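Local coordinates for choline dehydrogenase and related flavoproteins (Aspergillus oryzae, PDB 3Q9T), which is a formate oxidase of the glucose-methanol-choline oxidoreductase family, oxidising formate with 8-formyl-FAD at its catalytic site, at residues A[110-122]-A[516-530]. Sequence-based numbering, arbitrary orientation.
Sequences DQWEEFGGKEWTW and RLSKNIDQGVVDPKL
With its CG anti to the carbonyl carbon (chi1 -71°), Trp-120 lays its indole against residues 516-530, one face under Leu-517 and the NE1 edge at the backbone of Pro-528. CD2 of Leu-517 stands 3.5 Å from the centroid of the five-membered ring, almost straight above it, a CH-pi contact. The indole N-H is used in the ring plane: NE1 gives a nearly linear bond of 2.9 Å to a lone pair of Pro-528 O, helping to fix the ring's rotation, while CZ2 rests against Leu-530 CD2. Gln-523, extended from a CG anti to its own N (chi1 -173°), reaches helix 113-116, where NE2 donates to Glu-114 O at 3.0 Å, from above the carbonyl plane. Its OE1 accepts from Lys-519 N, so both ends of the amide are held. In this GMC oxidoreductase the contact joins the short helix 113-116 and the turn after it to the loop preceding strand 538-540 of the parallel, Rossmann-type FAD-binding sheet; the side chain of Leu-530 is about 11 Å from the bound 8-formyl-FAD. Phe-115 sets CE1 over the centre of the Arg-516 guanidinium, 3.7 Å from Arg-516 CZ, with the planes 59° apart. That guanidinium is steadied by NE and NH2, which both grip Gln-523 O. Lys-529 NZ forms a salt bridge with Glu-119 OE2 at 3.0 Å, and Lys-564 of helix 555-572 pairs with OE1 of the same carboxylate.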
loop_
_atom_site.group_PDB
_atom_site.type_symbol
_atom_site.label_atom_id
_atom_site.label_comp_id
_atom_site.label_asym_id
_atom_site.label_seq_id
_atom_site.Cartn_x
_atom_site.Cartn_y
_atom_site.Cartn_z
ATOM N N ASP A 110 5.491 -35.544 -2.651
ATOM C CA ASP A 110 6.632 -36.383 -2.937
ATOM C C ASP A 110 7.914 -35.568 -2.981
ATOM O O ASP A 110 8.973 -36.076 -2.639
ATOM C CB ASP A 110 6.447 -37.153 -4.252
ATOM C CG ASP A 110 5.642 -38.427 -4.072
ATOM O OD1 ASP A 110 5.443 -38.861 -2.910
ATOM O OD2 ASP A 110 5.223 -39.003 -5.098
ATOM N N GLN A 111 7.829 -34.307 -3.401
ATOM C CA GLN A 111 9.021 -33.466 -3.489
ATOM C C GLN A 111 9.474 -32.974 -2.115
ATOM O O GLN A 111 10.558 -32.434 -1.978
ATOM C CB GLN A 111 8.811 -32.293 -4.446
ATOM C CG GLN A 111 8.354 -32.702 -5.831
ATOM C CD GLN A 111 9.248 -33.749 -6.455
ATOM O OE1 GLN A 111 10.385 -33.463 -6.830
ATOM N NE2 GLN A 111 8.739 -34.975 -6.574
ATOM N N TRP A 112 8.644 -33.167 -1.096
ATOM C CA TRP A 112 9.098 -32.863 0.259
ATOM C C TRP A 112 10.299 -33.750 0.615
ATOM O O TRP A 112 11.074 -33.434 1.519
ATOM C CB TRP A 112 7.991 -33.057 1.285
ATOM C CG TRP A 112 6.868 -32.044 1.230
ATOM C CD1 TRP A 112 6.473 -31.306 0.155
ATOM C CD2 TRP A 112 6.001 -31.670 2.311
ATOM N NE1 TRP A 112 5.417 -30.495 0.497
ATOM C CE2 TRP A 112 5.106 -30.705 1.814
ATOM C CE3 TRP A 112 5.906 -32.054 3.654
ATOM C CZ2 TRP A 112 4.119 -30.120 2.607
ATOM C CZ3 TRP A 112 4.921 -31.479 4.443
ATOM C CH2 TRP A 112 4.041 -30.518 3.916
ATOM N N GLU A 113 10.464 -34.852 -0.115
ATOM C CA GLU A 113 11.550 -35.776 0.179
ATOM C C GLU A 113 12.899 -35.062 0.264
ATOM O O GLU A 113 13.744 -35.404 1.083
ATOM C CB GLU A 113 11.632 -36.888 -0.869
ATOM C CG GLU A 113 12.923 -37.684 -0.760
ATOM C CD GLU A 113 12.863 -39.021 -1.465
ATOM O OE1 GLU A 113 11.839 -39.315 -2.115
ATOM O OE2 GLU A 113 13.844 -39.788 -1.357
ATOM N N GLU A 114 13.085 -34.075 -0.603
ATOM C CA GLU A 114 14.321 -33.306 -0.664
ATOM C C GLU A 114 14.609 -32.602 0.652
ATOM O O GLU A 114 15.750 -32.260 0.949
ATOM C CB GLU A 114 14.216 -32.272 -1.772
ATOM C CG GLU A 114 15.433 -31.384 -1.910
ATOM C CD GLU A 114 15.217 -30.293 -2.940
ATOM O OE1 GLU A 114 14.106 -30.237 -3.510
ATOM O OE2 GLU A 114 16.151 -29.493 -3.179
ATOM N N PHE A 115 13.566 -32.389 1.444
ATOM C CA PHE A 115 13.725 -31.701 2.712
ATOM C C PHE A 115 13.608 -32.661 3.881
ATOM O O PHE A 115 14.344 -32.546 4.856
ATOM C CB PHE A 115 12.679 -30.589 2.840
ATOM C CG PHE A 115 12.796 -29.533 1.783
ATOM C CD1 PHE A 115 13.527 -28.376 2.016
ATOM C CD2 PHE A 115 12.197 -29.705 0.546
ATOM C CE1 PHE A 115 13.632 -27.405 1.040
ATOM C CE2 PHE A 115 12.302 -28.743 -0.438
ATOM C CZ PHE A 115 13.015 -27.590 -0.201
ATOM N N GLY A 116 12.679 -33.608 3.793
ATOM C CA GLY A 116 12.365 -34.439 4.945
ATOM C C GLY A 116 12.670 -35.913 4.803
ATOM O O GLY A 116 12.428 -36.688 5.734
ATOM N N GLY A 117 13.208 -36.302 3.649
ATOM C CA GLY A 117 13.449 -37.705 3.369
ATOM C C GLY A 117 12.136 -38.434 3.140
ATOM O O GLY A 117 11.063 -37.825 3.096
ATOM N N LYS A 118 12.221 -39.752 3.014
ATOM C CA LYS A 118 11.083 -40.555 2.574
ATOM C C LYS A 118 9.830 -40.394 3.430
ATOM O O LYS A 118 8.720 -40.425 2.915
ATOM C CB LYS A 118 11.473 -42.037 2.494
ATOM C CG LYS A 118 11.128 -42.679 1.168
ATOM C CD LYS A 118 11.817 -41.952 0.017
ATOM C CE LYS A 118 11.523 -42.615 -1.334
ATOM N NZ LYS A 118 10.052 -42.758 -1.607
ATOM N N GLU A 119 9.992 -40.243 4.735
ATOM C CA GLU A 119 8.820 -40.195 5.606
ATOM C C GLU A 119 7.964 -38.942 5.368
ATOM O O GLU A 119 6.808 -38.862 5.803
ATOM C CB GLU A 119 9.234 -40.332 7.085
ATOM C CG GLU A 119 10.031 -39.147 7.647
ATOM C CD GLU A 119 10.461 -39.346 9.107
ATOM O OE1 GLU A 119 9.605 -39.661 9.970
ATOM O OE2 GLU A 119 11.670 -39.186 9.386
ATOM N N TRP A 120 8.522 -37.953 4.683
ATOM C CA TRP A 120 7.725 -36.788 4.313
ATOM C C TRP A 120 7.378 -36.800 2.825
ATOM O O TRP A 120 7.663 -35.841 2.113
ATOM C CB TRP A 120 8.442 -35.486 4.671
ATOM C CG TRP A 120 8.523 -35.206 6.163
ATOM C CD1 TRP A 120 9.572 -35.478 6.991
ATOM C CD2 TRP A 120 7.514 -34.595 6.982
ATOM N NE1 TRP A 120 9.285 -35.069 8.277
ATOM C CE2 TRP A 120 8.024 -34.530 8.298
ATOM C CE3 TRP A 120 6.225 -34.110 6.734
ATOM C CZ2 TRP A 120 7.296 -33.993 9.357
ATOM C CZ3 TRP A 120 5.497 -33.576 7.790
ATOM C CH2 TRP A 120 6.040 -33.512 9.087
ATOM N N THR A 121 6.789 -37.894 2.357
ATOM C CA THR A 121 6.291 -37.977 0.982
ATOM C C THR A 121 4.814 -38.384 1.002
ATOM O O THR A 121 4.259 -38.672 2.066
ATOM C CB THR A 121 7.098 -38.966 0.128
ATOM O OG1 THR A 121 7.099 -40.249 0.756
ATOM C CG2 THR A 121 8.527 -38.497 -0.024
ATOM N N TRP A 122 4.175 -38.403 -0.164
ATOM C CA TRP A 122 2.742 -38.661 -0.221
ATOM C C TRP A 122 2.268 -39.879 0.602
ATOM O O TRP A 122 1.554 -39.728 1.611
ATOM C CB TRP A 122 2.235 -38.733 -1.671
ATOM C CG TRP A 122 0.769 -38.967 -1.692
ATOM C CD1 TRP A 122 0.139 -40.142 -1.960
ATOM C CD2 TRP A 122 -0.261 -38.023 -1.353
ATOM N NE1 TRP A 122 -1.217 -39.986 -1.825
ATOM C CE2 TRP A 122 -1.490 -38.694 -1.464
ATOM C CE3 TRP A 122 -0.260 -36.664 -0.994
ATOM C CZ2 TRP A 122 -2.720 -38.063 -1.218
ATOM C CZ3 TRP A 122 -1.485 -36.036 -0.752
ATOM C CH2 TRP A 122 -2.697 -36.742 -0.862
ATOM N N ARG A 516 11.364 -24.111 8.000
ATOM C CA ARG A 516 11.003 -25.274 7.232
ATOM C C ARG A 516 11.741 -26.551 7.596
ATOM O O ARG A 516 12.910 -26.533 8.016
ATOM C CB ARG A 516 11.180 -24.993 5.744
ATOM C CG ARG A 516 12.625 -24.954 5.275
ATOM C CD ARG A 516 12.675 -24.464 3.829
ATOM N NE ARG A 516 14.035 -24.333 3.353
ATOM C CZ ARG A 516 14.360 -23.963 2.123
ATOM N NH1 ARG A 516 13.409 -23.672 1.239
ATOM N NH2 ARG A 516 15.638 -23.876 1.785
ATOM N N LEU A 517 11.029 -27.660 7.433
ATOM C CA LEU A 517 11.658 -28.947 7.618
ATOM C C LEU A 517 12.825 -29.069 6.638
ATOM O O LEU A 517 12.791 -28.548 5.512
ATOM C CB LEU A 517 10.643 -30.085 7.494
ATOM C CG LEU A 517 10.440 -30.775 6.153
ATOM C CD1 LEU A 517 11.688 -31.524 5.831
ATOM C CD2 LEU A 517 9.276 -31.727 6.244
ATOM N N SER A 518 13.877 -29.736 7.102
ATOM C CA SER A 518 15.115 -29.817 6.329
ATOM C C SER A 518 16.054 -30.902 6.854
ATOM O O SER A 518 15.865 -31.432 7.943
ATOM C CB SER A 518 15.828 -28.463 6.369
ATOM O OG SER A 518 16.215 -28.157 7.700
ATOM N N LYS A 519 17.101 -31.196 6.094
ATOM C CA LYS A 519 18.057 -32.213 6.515
ATOM C C LYS A 519 19.188 -31.656 7.381
ATOM O O LYS A 519 19.826 -32.405 8.104
ATOM C CB LYS A 519 18.610 -32.970 5.303
ATOM C CG LYS A 519 17.568 -33.903 4.679
ATOM C CD LYS A 519 18.000 -34.407 3.319
ATOM C CE LYS A 519 17.107 -35.562 2.862
ATOM N NZ LYS A 519 17.310 -35.853 1.411
ATOM N N ASN A 520 19.425 -30.349 7.314
ATOM C CA ASN A 520 20.469 -29.718 8.119
ATOM C C ASN A 520 20.242 -28.227 8.153
ATOM O O ASN A 520 19.434 -27.704 7.390
ATOM C CB ASN A 520 21.848 -29.979 7.516
ATOM C CG ASN A 520 21.920 -29.552 6.079
ATOM O OD1 ASN A 520 21.815 -28.359 5.760
ATOM N ND2 ASN A 520 22.077 -30.521 5.191
ATOM N N ILE A 521 20.994 -27.536 9.001
ATOM C CA ILE A 521 20.731 -26.121 9.251
ATOM C C ILE A 521 21.072 -25.223 8.069
ATOM O O ILE A 521 20.679 -24.055 8.029
ATOM C CB ILE A 521 21.437 -25.641 10.546
ATOM C CG1 ILE A 521 20.740 -24.394 11.108
ATOM C CG2 ILE A 521 22.940 -25.432 10.313
ATOM C CD1 ILE A 521 21.204 -24.016 12.490
ATOM N N ASP A 522 21.787 -25.767 7.091
ATOM C CA ASP A 522 22.105 -24.994 5.893
ATOM C C ASP A 522 20.971 -25.038 4.886
ATOM O O ASP A 522 20.954 -24.272 3.918
ATOM C CB ASP A 522 23.416 -25.464 5.259
ATOM C CG ASP A 522 24.633 -24.968 6.022
ATOM O OD1 ASP A 522 24.664 -23.773 6.368
ATOM O OD2 ASP A 522 25.549 -25.771 6.295
ATOM N N GLN A 523 20.010 -25.918 5.133
ATOM C CA GLN A 523 18.877 -26.052 4.239
ATOM C C GLN A 523 17.605 -25.494 4.859
ATOM O O GLN A 523 16.754 -24.959 4.155
ATOM C CB GLN A 523 18.673 -27.518 3.854
ATOM C CG GLN A 523 17.607 -27.740 2.799
ATOM C CD GLN A 523 17.311 -29.211 2.580
ATOM O OE1 GLN A 523 17.404 -30.017 3.510
ATOM N NE2 GLN A 523 16.962 -29.573 1.347
ATOM N N GLY A 524 17.464 -25.621 6.175
ATOM C CA GLY A 524 16.222 -25.237 6.821
ATOM C C GLY A 524 16.399 -25.058 8.313
ATOM O O GLY A 524 17.527 -25.055 8.796
ATOM N N VAL A 525 15.304 -24.889 9.049
ATOM C CA VAL A 525 15.450 -24.680 10.489
ATOM C C VAL A 525 15.140 -25.880 11.400
ATOM O O VAL A 525 15.695 -25.978 12.487
ATOM C CB VAL A 525 14.804 -23.352 11.003
ATOM C CG1 VAL A 525 14.521 -22.363 9.852
ATOM C CG2 VAL A 525 13.613 -23.620 11.846
ATOM N N VAL A 526 14.287 -26.798 10.962
ATOM C CA VAL A 526 14.057 -28.010 11.739
ATOM C C VAL A 526 14.387 -29.259 10.935
ATOM O O VAL A 526 14.300 -29.259 9.702
ATOM C CB VAL A 526 12.593 -28.140 12.178
ATOM C CG1 VAL A 526 12.115 -26.835 12.799
ATOM C CG2 VAL A 526 11.739 -28.546 10.987
ATOM N N ASP A 527 14.726 -30.332 11.641
ATOM C CA ASP A 527 15.075 -31.589 10.991
ATOM C C ASP A 527 13.833 -32.430 10.687
ATOM O O ASP A 527 12.700 -32.006 10.959
ATOM C CB ASP A 527 16.124 -32.374 11.814
ATOM C CG ASP A 527 15.575 -32.917 13.132
ATOM O OD1 ASP A 527 14.341 -32.912 13.344
ATOM O OD2 ASP A 527 16.389 -33.370 13.959
ATOM N N PRO A 528 14.034 -33.630 10.116
ATOM C CA PRO A 528 12.853 -34.430 9.778
ATOM C C PRO A 528 11.967 -34.812 10.966
ATOM O O PRO A 528 10.812 -35.165 10.748
ATOM C CB PRO A 528 13.457 -35.669 9.110
ATOM C CG PRO A 528 14.687 -35.148 8.453
ATOM C CD PRO A 528 15.249 -34.148 9.465
ATOM N N LYS A 529 12.480 -34.755 12.191
ATOM C CA LYS A 529 11.641 -35.023 13.351
ATOM C C LYS A 529 11.119 -33.713 13.921
ATOM O O LYS A 529 10.638 -33.661 15.049
ATOM C CB LYS A 529 12.400 -35.817 14.410
ATOM C CG LYS A 529 13.078 -37.079 13.857
ATOM C CD LYS A 529 12.087 -38.020 13.177
ATOM C CE LYS A 529 12.794 -39.266 12.674
ATOM N NZ LYS A 529 11.807 -40.251 12.179
ATOM N N LEU A 530 11.241 -32.654 13.123
ATOM C CA LEU A 530 10.692 -31.352 13.464
ATOM C C LEU A 530 11.402 -30.762 14.671
ATOM O O LEU A 530 10.882 -29.857 15.316
ATOM C CB LEU A 530 9.179 -31.435 13.710
ATOM C CG LEU A 530 8.353 -31.845 12.489
ATOM C CD1 LEU A 530 6.878 -31.831 12.826
ATOM C CD2 LEU A 530 8.652 -30.920 11.297
HETATM O O HOH W 1 16.987 -27.755 -0.771
HETATM O O HOH W 2 18.076 -33.408 0.284
#